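Local coordinates for protein ABC transporter (Thermotoga maritima, PDB 1JI0) that binds ATP and probably hydrolyses it to power branched-chain amino acid transport, as the nucleotide-binding subunit of an ABC system, at residues P166-A171 with V195-L200; T36-N41 with G201-A206. All blocks are in the same frame, centred on the assembly; numbering follows the deposited sequence.

In the fold
Both contacts lie in the nucleotide-binding core of the ABC subunit, with centres about 8 Å apart. Along the chain the order is 36-41, 166-171, 195-200 and 201-206, which nests contact 1 inside the loop that contact 2 closes. Strands 192-196 and 34-38 are neighbours in the mixed six-stranded sheet, and helix 199-205 begins in contact 1 and continues into contact 2. Contact 1 ties the loop after strand 160-164 to Glu196, in the C-terminal part of strand 192-196, whereas contact 2 packs the helix on the strand that leads into the Walker A loop. Together they join that first loop, both strands and the helix close to the loop that holds ATP.

Contact 1. Residues P166-A171 with V195-L200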
loop_
_atom_site.group_PDB
_atom_site.type_symbol
_atom_site.label_atom_id
_atom_site.label_comp_id
_atom_site.label_asym_id
_atom_site.label_seq_id
_atom_site.Cartn_x
_atom_site.Cartn_y
_atom_site.Cartn_z
ATOM N N PRO A 166 -0.374 7.076 -0.882
ATOM C CA PRO A 166 -0.960 7.508 0.393
ATOM C C PRO A 166 -0.790 9.006 0.675
ATOM O O PRO A 166 -1.580 9.592 1.419
ATOM C CB PRO A 166 -0.206 6.674 1.431
ATOM C CG PRO A 166 0.314 5.506 0.650
ATOM C CD PRO A 166 0.703 6.099 -0.659
ATOM N N SER A 167 0.233 9.624 0.088
ATOM C CA SER A 167 0.485 11.041 0.338
ATOM C C SER A 167 0.089 11.978 -0.790
ATOM O O SER A 167 0.330 13.186 -0.703
ATOM C CB SER A 167 1.969 11.256 0.645
ATOM O OG SER A 167 2.729 11.087 -0.534
ATOM N N LEU A 168 -0.519 11.442 -1.840
ATOM C CA LEU A 168 -0.921 12.256 -2.985
ATOM C C LEU A 168 -1.778 13.456 -2.604
ATOM O O LEU A 168 -2.778 13.309 -1.903
ATOM C CB LEU A 168 -1.687 11.404 -4.006
ATOM C CG LEU A 168 -2.098 12.099 -5.310
ATOM C CD1 LEU A 168 -0.870 12.670 -6.009
ATOM C CD2 LEU A 168 -2.808 11.102 -6.219
ATOM N N GLY A 169 -1.369 14.634 -3.073
ATOM C CA GLY A 169 -2.101 15.865 -2.820
ATOM C C GLY A 169 -2.183 16.393 -1.399
ATOM O O GLY A 169 -2.925 17.343 -1.138
ATOM N N LEU A 170 -1.439 15.807 -0.473
ATOM C CA LEU A 170 -1.499 16.278 0.900
ATOM C C LEU A 170 -0.498 17.391 1.196
ATOM O O LEU A 170 0.493 17.565 0.480
ATOM C CB LEU A 170 -1.275 15.122 1.870
ATOM C CG LEU A 170 -2.339 14.016 1.885
ATOM C CD1 LEU A 170 -1.991 13.005 2.969
ATOM C CD2 LEU A 170 -3.719 14.622 2.150
ATOM N N ALA A 171 -0.773 18.147 2.256
ATOM C CA ALA A 171 0.099 19.236 2.669
ATOM C C ALA A 171 1.377 18.612 3.196
ATOM O O ALA A 171 1.345 17.527 3.781
ATOM C CB ALA A 171 -0.568 20.061 3.756
ATOM N N VAL A 195 3.254 2.100 -3.029
ATOM C CA VAL A 195 3.427 2.669 -4.356
ATOM C C VAL A 195 3.357 4.187 -4.171
ATOM O O VAL A 195 2.416 4.699 -3.569
ATOM C CB VAL A 195 2.313 2.216 -5.317
ATOM C CG1 VAL A 195 2.335 3.077 -6.562
ATOM C CG2 VAL A 195 2.508 0.752 -5.692
ATOM N N GLU A 196 4.352 4.904 -4.681
ATOM C CA GLU A 196 4.385 6.351 -4.514
ATOM C C GLU A 196 5.010 7.114 -5.662
ATOM O O GLU A 196 5.848 6.602 -6.400
ATOM C CB GLU A 196 5.130 6.720 -3.222
ATOM C CG GLU A 196 4.242 6.955 -2.012
ATOM C CD GLU A 196 3.406 8.218 -2.140
ATOM O OE1 GLU A 196 3.598 8.960 -3.124
ATOM O OE2 GLU A 196 2.564 8.475 -1.258
ATOM N N GLN A 197 4.570 8.353 -5.802
ATOM C CA GLN A 197 5.095 9.247 -6.814
ATOM C C GLN A 197 6.135 10.070 -6.056
ATOM O O GLN A 197 7.126 10.522 -6.626
ATOM C CB GLN A 197 3.979 10.138 -7.361
ATOM C CG GLN A 197 4.447 11.227 -8.301
ATOM C CD GLN A 197 3.349 11.679 -9.245
ATOM O OE1 GLN A 197 2.195 11.853 -8.839
ATOM N NE2 GLN A 197 3.702 11.876 -10.514
ATOM N N ASN A 198 5.896 10.245 -4.756
ATOM C CA ASN A 198 6.808 10.981 -3.889
ATOM C C ASN A 198 7.917 9.999 -3.530
ATOM O O ASN A 198 7.894 9.377 -2.473
ATOM C CB ASN A 198 6.074 11.449 -2.627
ATOM C CG ASN A 198 6.900 12.420 -1.788
ATOM O OD1 ASN A 198 6.349 13.227 -1.035
ATOM N ND2 ASN A 198 8.219 12.342 -1.909
ATOM N N ALA A 199 8.879 9.861 -4.438
ATOM C CA ALA A 199 9.989 8.933 -4.266
ATOM C C ALA A 199 10.834 9.193 -3.030
ATOM O O ALA A 199 11.234 8.255 -2.336
ATOM C CB ALA A 199 10.866 8.943 -5.525
ATOM N N LEU A 200 11.118 10.460 -2.751
ATOM C CA LEU A 200 11.917 10.796 -1.577
ATOM C C LEU A 200 11.258 10.266 -0.301
ATOM O O LEU A 200 11.861 9.517 0.461
ATOM C CB LEU A 200 12.091 12.315 -1.478
ATOM C CG LEU A 200 12.961 12.811 -0.320
ATOM C CD1 LEU A 200 14.333 12.145 -0.388
ATOM C CD2 LEU A 200 13.093 14.324 -0.391
#
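Glu196 reaches across to Ser167, and its OE2 takes two hydrogen bonds there. The backbone N of Ser167 lies 2.9 Å from Glu196 OE2 and comes in nearly in line with the C-O bond, at an N-H...O angle of 156°. The hydroxyl OG of Ser167 donates to the same OE2 at 2.7 Å, from 42° above the carboxylate plane. Serine suits the place because its short hydroxyl adds a second donor to the backbone N-H; Pro166 before it has no N-H to offer.

Within its own segment, Glu196 OE1 accepts two backbone amides: Gln197 N at 2.9 Å and Asn198 N at 3.1 Å, arriving from opposite faces of the carboxylate. A bend at chi2 (-69°) turns CD back toward them. Four donors thus hold both oxygens of a buried acid, which is consistent with an ionised group and fixes its rotation.

Segment 166-171 follows strand 160-164, which by family likeness is the Walker B strand, and probably corresponds to the D-loop of ABC ATPases; Gln197 appears to stand where many relatives carry the switch histidine. A type II turn runs from Ser167 to Leu170, and Gly169 takes its positive-phi position, which favours glycine.

Van der Waals contacts are fewer. Pro166 CD sits 3.1 Å from Glu196 OE2, the two side chains crossing obliquely, and 3.7 Å from Val195 O. At the more exposed edge Leu168 CD1 comes within 4.3 Å of Gln197 OE1, while Leu168 O is hydrogen-bonded to Arg90.

Contact 2. Residues T36-N41 with G201-A206; sequences TLIGAN and GALKVA
Thr36 meets three residues of helix 199-205 and its end, so its side chain can be followed outward atom by atom. CB already touches the helix segment, 4.0 Å from Ala206 CB. There the chain forks. OG1 stands anti to the backbone N (chi1 -173°) and lies 3.5 Å from Ala202 CB, but its polar partner is elsewhere: it is hydrogen-bonded to Leu194 O on the adjacent strand. The methyl CG2 meets Ala206 CB at 3.6 Å and Leu203 CD2 at 3.9 Å. Threonine fits because one branch settles its polarity within the sheet and the other behaves as a hydrocarbon.

Two residues on, Ile38 points to the same side of the sheet, while Leu37 between them points away. The two branches of Ile38 meet different helix residues: CG2 lies 4.1 Å from Ala202 CB, and CD1 reaches Leu203 CD1 at 3.8 Å, the two side chains crossing at about a right angle. Leu203 spreads its methyls so that CD1 serves Ile38 and CD2 serves Thr36. The small methyls of Ala202 and Ala206 let the helix come near: the axis of 201-205 passes 8.9 Å from that of 36-38, their directions 155° apart and so nearly antiparallel.

Beyond Ile38 the chain enters the P-loop (Walker A) at Gly39, whose O accepts a bond from the ATP-binding Lys45; Ala40 and Asn41 touch the nucleotide. Helix 199-205 is the crossover of a beta-alpha-beta unit: it links the parallel strands 192-196 and 208-213 and lies over strand 34-38 between them, while Leu226 and Leu227 of helix 223-227 pack against Leu203.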
loop_
_atom_site.group_PDB
_atom_site.type_symbol
_atom_site.label_atom_id
_atom_site.label_comp_id
_atom_site.label_asym_id
_atom_site.label_seq_id
_atom_site.Cartn_x
_atom_site.Cartn_y
_atom_site.Cartn_z
ATOM N N THR A 36 8.859 -0.447 -1.559
ATOM C CA THR A 36 8.190 0.572 -2.326
ATOM C C THR A 36 8.444 0.455 -3.821
ATOM O O THR A 36 9.524 0.067 -4.276
ATOM C CB THR A 36 8.577 1.993 -1.839
ATOM O OG1 THR A 36 7.768 2.962 -2.521
ATOM C CG2 THR A 36 10.058 2.280 -2.111
ATOM N N LEU A 37 7.406 0.769 -4.579
ATOM C CA LEU A 37 7.464 0.753 -6.025
ATOM C C LEU A 37 7.272 2.221 -6.376
ATOM O O LEU A 37 6.250 2.817 -6.039
ATOM C CB LEU A 37 6.326 -0.110 -6.564
ATOM C CG LEU A 37 6.118 -0.275 -8.062
ATOM C CD1 LEU A 37 7.375 -0.848 -8.721
ATOM C CD2 LEU A 37 4.919 -1.205 -8.270
ATOM N N ILE A 38 8.282 2.813 -7.008
ATOM C CA ILE A 38 8.221 4.217 -7.380
ATOM C C ILE A 38 8.393 4.386 -8.879
ATOM O O ILE A 38 8.854 3.477 -9.566
ATOM C CB ILE A 38 9.312 5.039 -6.648
ATOM C CG1 ILE A 38 10.708 4.564 -7.065
ATOM C CG2 ILE A 38 9.144 4.891 -5.136
ATOM C CD1 ILE A 38 11.836 5.369 -6.434
ATOM N N GLY A 39 8.004 5.554 -9.379
ATOM C CA GLY A 39 8.123 5.837 -10.792
ATOM C C GLY A 39 7.214 6.987 -11.161
ATOM O O GLY A 39 6.320 7.344 -10.391
ATOM N N ALA A 40 7.437 7.565 -12.336
ATOM C CA ALA A 40 6.630 8.688 -12.800
ATOM C C ALA A 40 5.195 8.266 -13.089
ATOM O O ALA A 40 4.890 7.077 -13.209
ATOM C CB ALA A 40 7.255 9.293 -14.048
ATOM N N ASN A 41 4.313 9.250 -13.205
ATOM C CA ASN A 41 2.911 8.979 -13.480
ATOM C C ASN A 41 2.760 8.226 -14.800
ATOM O O ASN A 41 3.305 8.632 -15.825
ATOM C CB ASN A 41 2.132 10.289 -13.533
ATOM C CG ASN A 41 0.673 10.097 -13.213
ATOM O OD1 ASN A 41 -0.078 9.513 -13.994
ATOM N ND2 ASN A 41 0.262 10.574 -12.044
ATOM N N GLY A 201 10.010 10.657 -0.070
ATOM C CA GLY A 201 9.320 10.202 1.125
ATOM C C GLY A 201 9.234 8.692 1.195
ATOM O O GLY A 201 9.468 8.104 2.247
ATOM N N ALA A 202 8.917 8.064 0.066
ATOM C CA ALA A 202 8.792 6.615 0.004
ATOM C C ALA A 202 10.111 5.898 0.294
ATOM O O ALA A 202 10.159 4.969 1.108
ATOM C CB ALA A 202 8.261 6.194 -1.377
ATOM N N LEU A 203 11.178 6.317 -0.381
ATOM C CA LEU A 203 12.478 5.690 -0.176
ATOM C C LEU A 203 13.034 5.904 1.233
ATOM O O LEU A 203 13.783 5.066 1.741
ATOM C CB LEU A 203 13.478 6.194 -1.216
ATOM C CG LEU A 203 13.233 5.666 -2.631
ATOM C CD1 LEU A 203 14.176 6.360 -3.616
ATOM C CD2 LEU A 203 13.431 4.148 -2.647
ATOM N N LYS A 204 12.672 7.012 1.873
ATOM C CA LYS A 204 13.150 7.279 3.229
ATOM C C LYS A 204 12.564 6.331 4.277
ATOM O O LYS A 204 13.187 6.075 5.312
ATOM C CB LYS A 204 12.852 8.730 3.617
ATOM C CG LYS A 204 13.645 9.747 2.804
ATOM C CD LYS A 204 13.213 11.184 3.088
ATOM C CE LYS A 204 13.588 11.622 4.491
ATOM N NZ LYS A 204 13.204 13.043 4.713
ATOM N N VAL A 205 11.373 5.797 4.024
ATOM C CA VAL A 205 10.760 4.886 4.990
ATOM C C VAL A 205 10.868 3.419 4.614
ATOM O O VAL A 205 10.743 2.548 5.466
ATOM C CB VAL A 205 9.261 5.213 5.221
ATOM C CG1 VAL A 205 9.128 6.616 5.747
ATOM C CG2 VAL A 205 8.466 5.024 3.931
ATOM N N ALA A 206 11.127 3.149 3.341
ATOM C CA ALA A 206 11.211 1.779 2.863
ATOM C C ALA A 206 12.527 1.060 3.133
ATOM O O ALA A 206 13.570 1.683 3.337
ATOM C CB ALA A 206 10.913 1.742 1.365
#